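Local coordinates for uncharacterized protein (Enterococcus faecalis, PDB 3CEX) that is of unknown function but belongs to the DinB superfamily, a group of helical-bundle proteins that includes metal-dependent enzymes, at residues D66-W69 / L70-H73; Q72-T75 / E76-L80. All coordinates share one frame; numbering follows the deposited sequence.

Contact 1. Residues D66-W69 / L70-H73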
# COMPACT_ATOMS: atom_id res chain seq x y z
N ASP A 66 -19.03 15.40 -11.35
CA ASP A 66 -19.84 14.56 -10.47
C ASP A 66 -19.14 13.19 -10.40
O ASP A 66 -18.64 12.72 -11.41
CB ASP A 66 -21.27 14.37 -11.02
CG ASP A 66 -22.29 15.38 -10.45
OD1 ASP A 66 -21.94 16.26 -9.62
OD2 ASP A 66 -23.48 15.30 -10.86
N PRO A 67 -19.13 12.55 -9.23
CA PRO A 67 -18.51 11.23 -9.17
C PRO A 67 -19.26 10.18 -9.99
O PRO A 67 -20.46 10.29 -10.18
CB PRO A 67 -18.56 10.89 -7.68
CG PRO A 67 -19.65 11.68 -7.14
CD PRO A 67 -19.66 12.96 -7.92
N LEU A 68 -18.53 9.17 -10.48
CA LEU A 68 -19.12 8.10 -11.29
C LEU A 68 -20.17 7.32 -10.52
O LEU A 68 -21.13 6.81 -11.12
CB LEU A 68 -18.05 7.13 -11.78
CG LEU A 68 -16.84 7.71 -12.51
CD1 LEU A 68 -15.84 6.60 -12.72
CD2 LEU A 68 -17.22 8.39 -13.82
N TRP A 69 -19.98 7.22 -9.20
CA TRP A 69 -20.94 6.58 -8.29
C TRP A 69 -22.37 6.99 -8.64
O TRP A 69 -23.28 6.14 -8.68
CB TRP A 69 -20.63 6.98 -6.84
CG TRP A 69 -21.48 6.35 -5.78
CD1 TRP A 69 -22.36 6.98 -4.95
CD2 TRP A 69 -21.54 4.96 -5.43
NE1 TRP A 69 -22.94 6.09 -4.09
CE2 TRP A 69 -22.48 4.84 -4.37
CE3 TRP A 69 -20.91 3.81 -5.90
CZ2 TRP A 69 -22.78 3.61 -3.76
CZ3 TRP A 69 -21.19 2.60 -5.30
CH2 TRP A 69 -22.13 2.50 -4.25
N LEU A 70 -22.54 8.29 -8.87
CA LEU A 70 -23.77 8.91 -9.32
C LEU A 70 -23.88 9.01 -10.85
O LEU A 70 -24.85 8.54 -11.44
CB LEU A 70 -23.88 10.32 -8.73
CG LEU A 70 -23.99 10.43 -7.21
CD1 LEU A 70 -24.15 11.92 -6.84
CD2 LEU A 70 -25.17 9.61 -6.66
N SER A 71 -22.90 9.63 -11.48
CA SER A 71 -22.96 9.91 -12.92
C SER A 71 -23.07 8.66 -13.82
O SER A 71 -23.68 8.73 -14.88
CB SER A 71 -21.77 10.76 -13.36
OG SER A 71 -20.63 9.95 -13.65
N GLN A 72 -22.49 7.55 -13.42
CA GLN A 72 -22.64 6.27 -14.14
C GLN A 72 -23.62 5.32 -13.42
O GLN A 72 -23.79 4.18 -13.82
CB GLN A 72 -21.29 5.58 -14.31
CG GLN A 72 -20.39 6.21 -15.35
CD GLN A 72 -19.03 5.55 -15.45
OE1 GLN A 72 -18.72 4.62 -14.73
NE2 GLN A 72 -18.20 6.07 -16.33
N HIS A 73 -24.26 5.81 -12.36
CA HIS A 73 -25.29 5.05 -11.67
C HIS A 73 -24.83 3.77 -10.99
O HIS A 73 -25.61 2.85 -10.80
CB HIS A 73 -26.48 4.83 -12.62
CG HIS A 73 -26.98 6.11 -13.20
ND1 HIS A 73 -27.59 7.07 -12.42
CD2 HIS A 73 -26.85 6.64 -14.44
CE1 HIS A 73 -27.87 8.12 -13.17
NE2 HIS A 73 -27.43 7.89 -14.39
O HOH W 1 -18.98 12.12 -13.92
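Pro67 O draws the first turn of helix 68-71 together by taking the N-H of Ser71 at 2.8 Å, almost straight at 172°, and a weak second bond from Leu70 N. One residue on, Leu68 O receives Gln72 N at 2.8 Å. Pro67, with its rigid ring, leads into the helix but has no side-chain group to cap it; Asp56 takes the N-H groups of Leu68 and Trp69 instead.

A water extends the polar contacts: it donates to Asp66 O at 2.6 Å and hydrogen-bonds to Ser71 OG at 2.7 Å. The small serine side chain, its OG between backbone N and carbonyl carbon (chi1 85°), reaches this water from within the turn.

Leu68 and Gln72 lie alongside each other. The Leu68 methyl CD2 lies against the amide of Gln72, 3.6 Å from NE2 and close to the amide carbon, while Gln72 OE1 bonds to Trp74 NE1. The apolar contact is that of Leu70 CD2 with Trp69 CD1, at 4.2 Å.

Through Asp56 this short helix is tied to helix 44-62, and Leu68 and Gln72 settle on Ala113 of helix 104-124, so it bridges two longer ones.

Contact 2. Residues Q72-T75 / E76-L80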
# COMPACT_ATOMS: atom_id res chain seq x y z
N GLN A 72 -22.49 7.55 -13.42
CA GLN A 72 -22.64 6.27 -14.14
C GLN A 72 -23.62 5.32 -13.42
O GLN A 72 -23.79 4.18 -13.82
CB GLN A 72 -21.29 5.58 -14.31
CG GLN A 72 -20.39 6.21 -15.35
CD GLN A 72 -19.03 5.55 -15.45
OE1 GLN A 72 -18.72 4.62 -14.73
NE2 GLN A 72 -18.20 6.07 -16.33
N HIS A 73 -24.26 5.81 -12.36
CA HIS A 73 -25.29 5.05 -11.67
C HIS A 73 -24.83 3.77 -10.99
O HIS A 73 -25.61 2.85 -10.80
CB HIS A 73 -26.48 4.83 -12.62
CG HIS A 73 -26.98 6.11 -13.20
ND1 HIS A 73 -27.59 7.07 -12.42
CD2 HIS A 73 -26.85 6.64 -14.44
CE1 HIS A 73 -27.87 8.12 -13.17
NE2 HIS A 73 -27.43 7.89 -14.39
N TRP A 74 -23.59 3.74 -10.53
CA TRP A 74 -23.13 2.60 -9.73
C TRP A 74 -23.93 2.45 -8.44
O TRP A 74 -24.18 1.34 -7.99
CB TRP A 74 -21.64 2.68 -9.43
CG TRP A 74 -20.78 2.63 -10.65
CD1 TRP A 74 -20.16 3.67 -11.25
CD2 TRP A 74 -20.45 1.47 -11.42
NE1 TRP A 74 -19.45 3.25 -12.33
CE2 TRP A 74 -19.61 1.90 -12.47
CE3 TRP A 74 -20.77 0.12 -11.32
CZ2 TRP A 74 -19.10 1.02 -13.42
CZ3 TRP A 74 -20.27 -0.75 -12.27
CH2 TRP A 74 -19.44 -0.30 -13.30
N THR A 75 -24.36 3.56 -7.86
CA THR A 75 -25.17 3.49 -6.64
C THR A 75 -26.42 2.60 -6.79
O THR A 75 -26.77 1.89 -5.86
CB THR A 75 -25.57 4.88 -6.11
OG1 THR A 75 -26.19 4.72 -4.84
CG2 THR A 75 -26.53 5.60 -7.05
N GLU A 76 -27.07 2.63 -7.95
CA GLU A 76 -28.24 1.75 -8.22
C GLU A 76 -27.88 0.27 -8.41
O GLU A 76 -28.66 -0.59 -8.08
CB GLU A 76 -28.99 2.23 -9.46
CG GLU A 76 -29.68 3.58 -9.29
CD GLU A 76 -28.84 4.76 -9.76
OE1 GLU A 76 -27.60 4.65 -9.78
OE2 GLU A 76 -29.43 5.81 -10.09
N LYS A 77 -26.69 -0.01 -8.94
CA LYS A 77 -26.22 -1.40 -9.10
C LYS A 77 -25.87 -2.04 -7.78
O LYS A 77 -26.11 -3.23 -7.58
CB LYS A 77 -24.98 -1.45 -9.99
CG LYS A 77 -25.13 -0.82 -11.37
CD LYS A 77 -26.27 -1.39 -12.12
CE LYS A 77 -26.08 -2.85 -12.45
NZ LYS A 77 -27.17 -3.21 -13.42
N PHE A 78 -25.26 -1.24 -6.90
CA PHE A 78 -24.85 -1.70 -5.60
C PHE A 78 -26.07 -1.83 -4.68
O PHE A 78 -26.14 -2.77 -3.88
CB PHE A 78 -23.79 -0.75 -5.01
CG PHE A 78 -22.39 -1.07 -5.43
CD1 PHE A 78 -21.87 -0.57 -6.61
CD2 PHE A 78 -21.58 -1.86 -4.63
CE1 PHE A 78 -20.56 -0.86 -6.97
CE2 PHE A 78 -20.30 -2.16 -5.01
CZ PHE A 78 -19.78 -1.66 -6.17
N ALA A 79 -27.00 -0.88 -4.79
CA ALA A 79 -28.21 -0.81 -3.94
C ALA A 79 -27.91 -1.00 -2.45
O ALA A 79 -28.57 -1.80 -1.76
CB ALA A 79 -29.30 -1.77 -4.43
N LEU A 80 -26.94 -0.25 -1.95
CA LEU A 80 -26.52 -0.35 -0.55
C LEU A 80 -27.62 0.16 0.39
O LEU A 80 -28.30 1.12 0.07
CB LEU A 80 -25.22 0.43 -0.32
CG LEU A 80 -23.94 -0.01 -1.05
CD1 LEU A 80 -22.76 0.81 -0.56
CD2 LEU A 80 -23.71 -1.48 -0.85
O HOH W 2 -26.13 1.99 -3.32
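The single turn of helix 74-78 is closed by Phe78 N on Trp74 O, at 3.0 Å, and by Ala79 N on Thr75 O, while Glu76 N bonds only weakly to His73 O at the N-cap.

His73 and Glu76 lie side by side and point the same way. Glu76 bends at chi2 (94°), which folds its carboxylate back over the start of the helix. Its OE2 then accepts His73 ND1 at 3.2 Å on the syn side, but ring and carboxylate planes stand 66° apart, and the bond is tilted well out of both of them, which goes with its bent N-H...O angle of 136°. The other oxygen, OE1, is crowded: it comes as close as 3.1 Å to Thr75 CG2 and 2.9 Å to His73 O, the latter an approach of two acceptors that probably costs some electrostatic energy.

In the DinB family fold, a bundle of long helices, this short helix lies outside helix 104-124, and its apolar side faces inward: Trp74 and Phe78 both touch Leu106. Tryptophan also brings an indole N-H, and Trp74 NE1 gives it to Gln72 OE1 at 2.9 Å, in the amide plane and on a lone pair. Phe78, one turn later, sets its ring edge against Trp74 O, with CD1 3.3 Å from that oxygen.

Thr75 suits a place between surface and interior, since its OG1 hydrogen-bonds to Asp84. At the C-terminal end Ala79 leaves the helix with positive phi, an unusual conformation for a residue with a CB, and a water spans the gap beyond it, donating to Thr75 O and accepting Leu80 N at 2.7 Å.

Overall arrangement
Contacts 1 and 2 are successive short helices that share Gln72 and His73 as their junction, and their centres lie 9 Å apart on the same side of the chain's centre. A probable hydrogen bond from Thr75 N to Trp69 O, 2.9 Å, ties them directly. The Trp69 ring of contact 1 packs against helix 74-78, with its CZ3 3.5 Å from Phe78 CD1 and its CE3 3.8 Å from Trp74 CB. Asp84 joins both contacts through its two oxygens, OD1 taking Trp69 NE1 and OD2 taking Thr75 OG1, while the ring of Tyr110 meets those of Trp69 and Trp74. The pair thus forms one layer on the helical bundle.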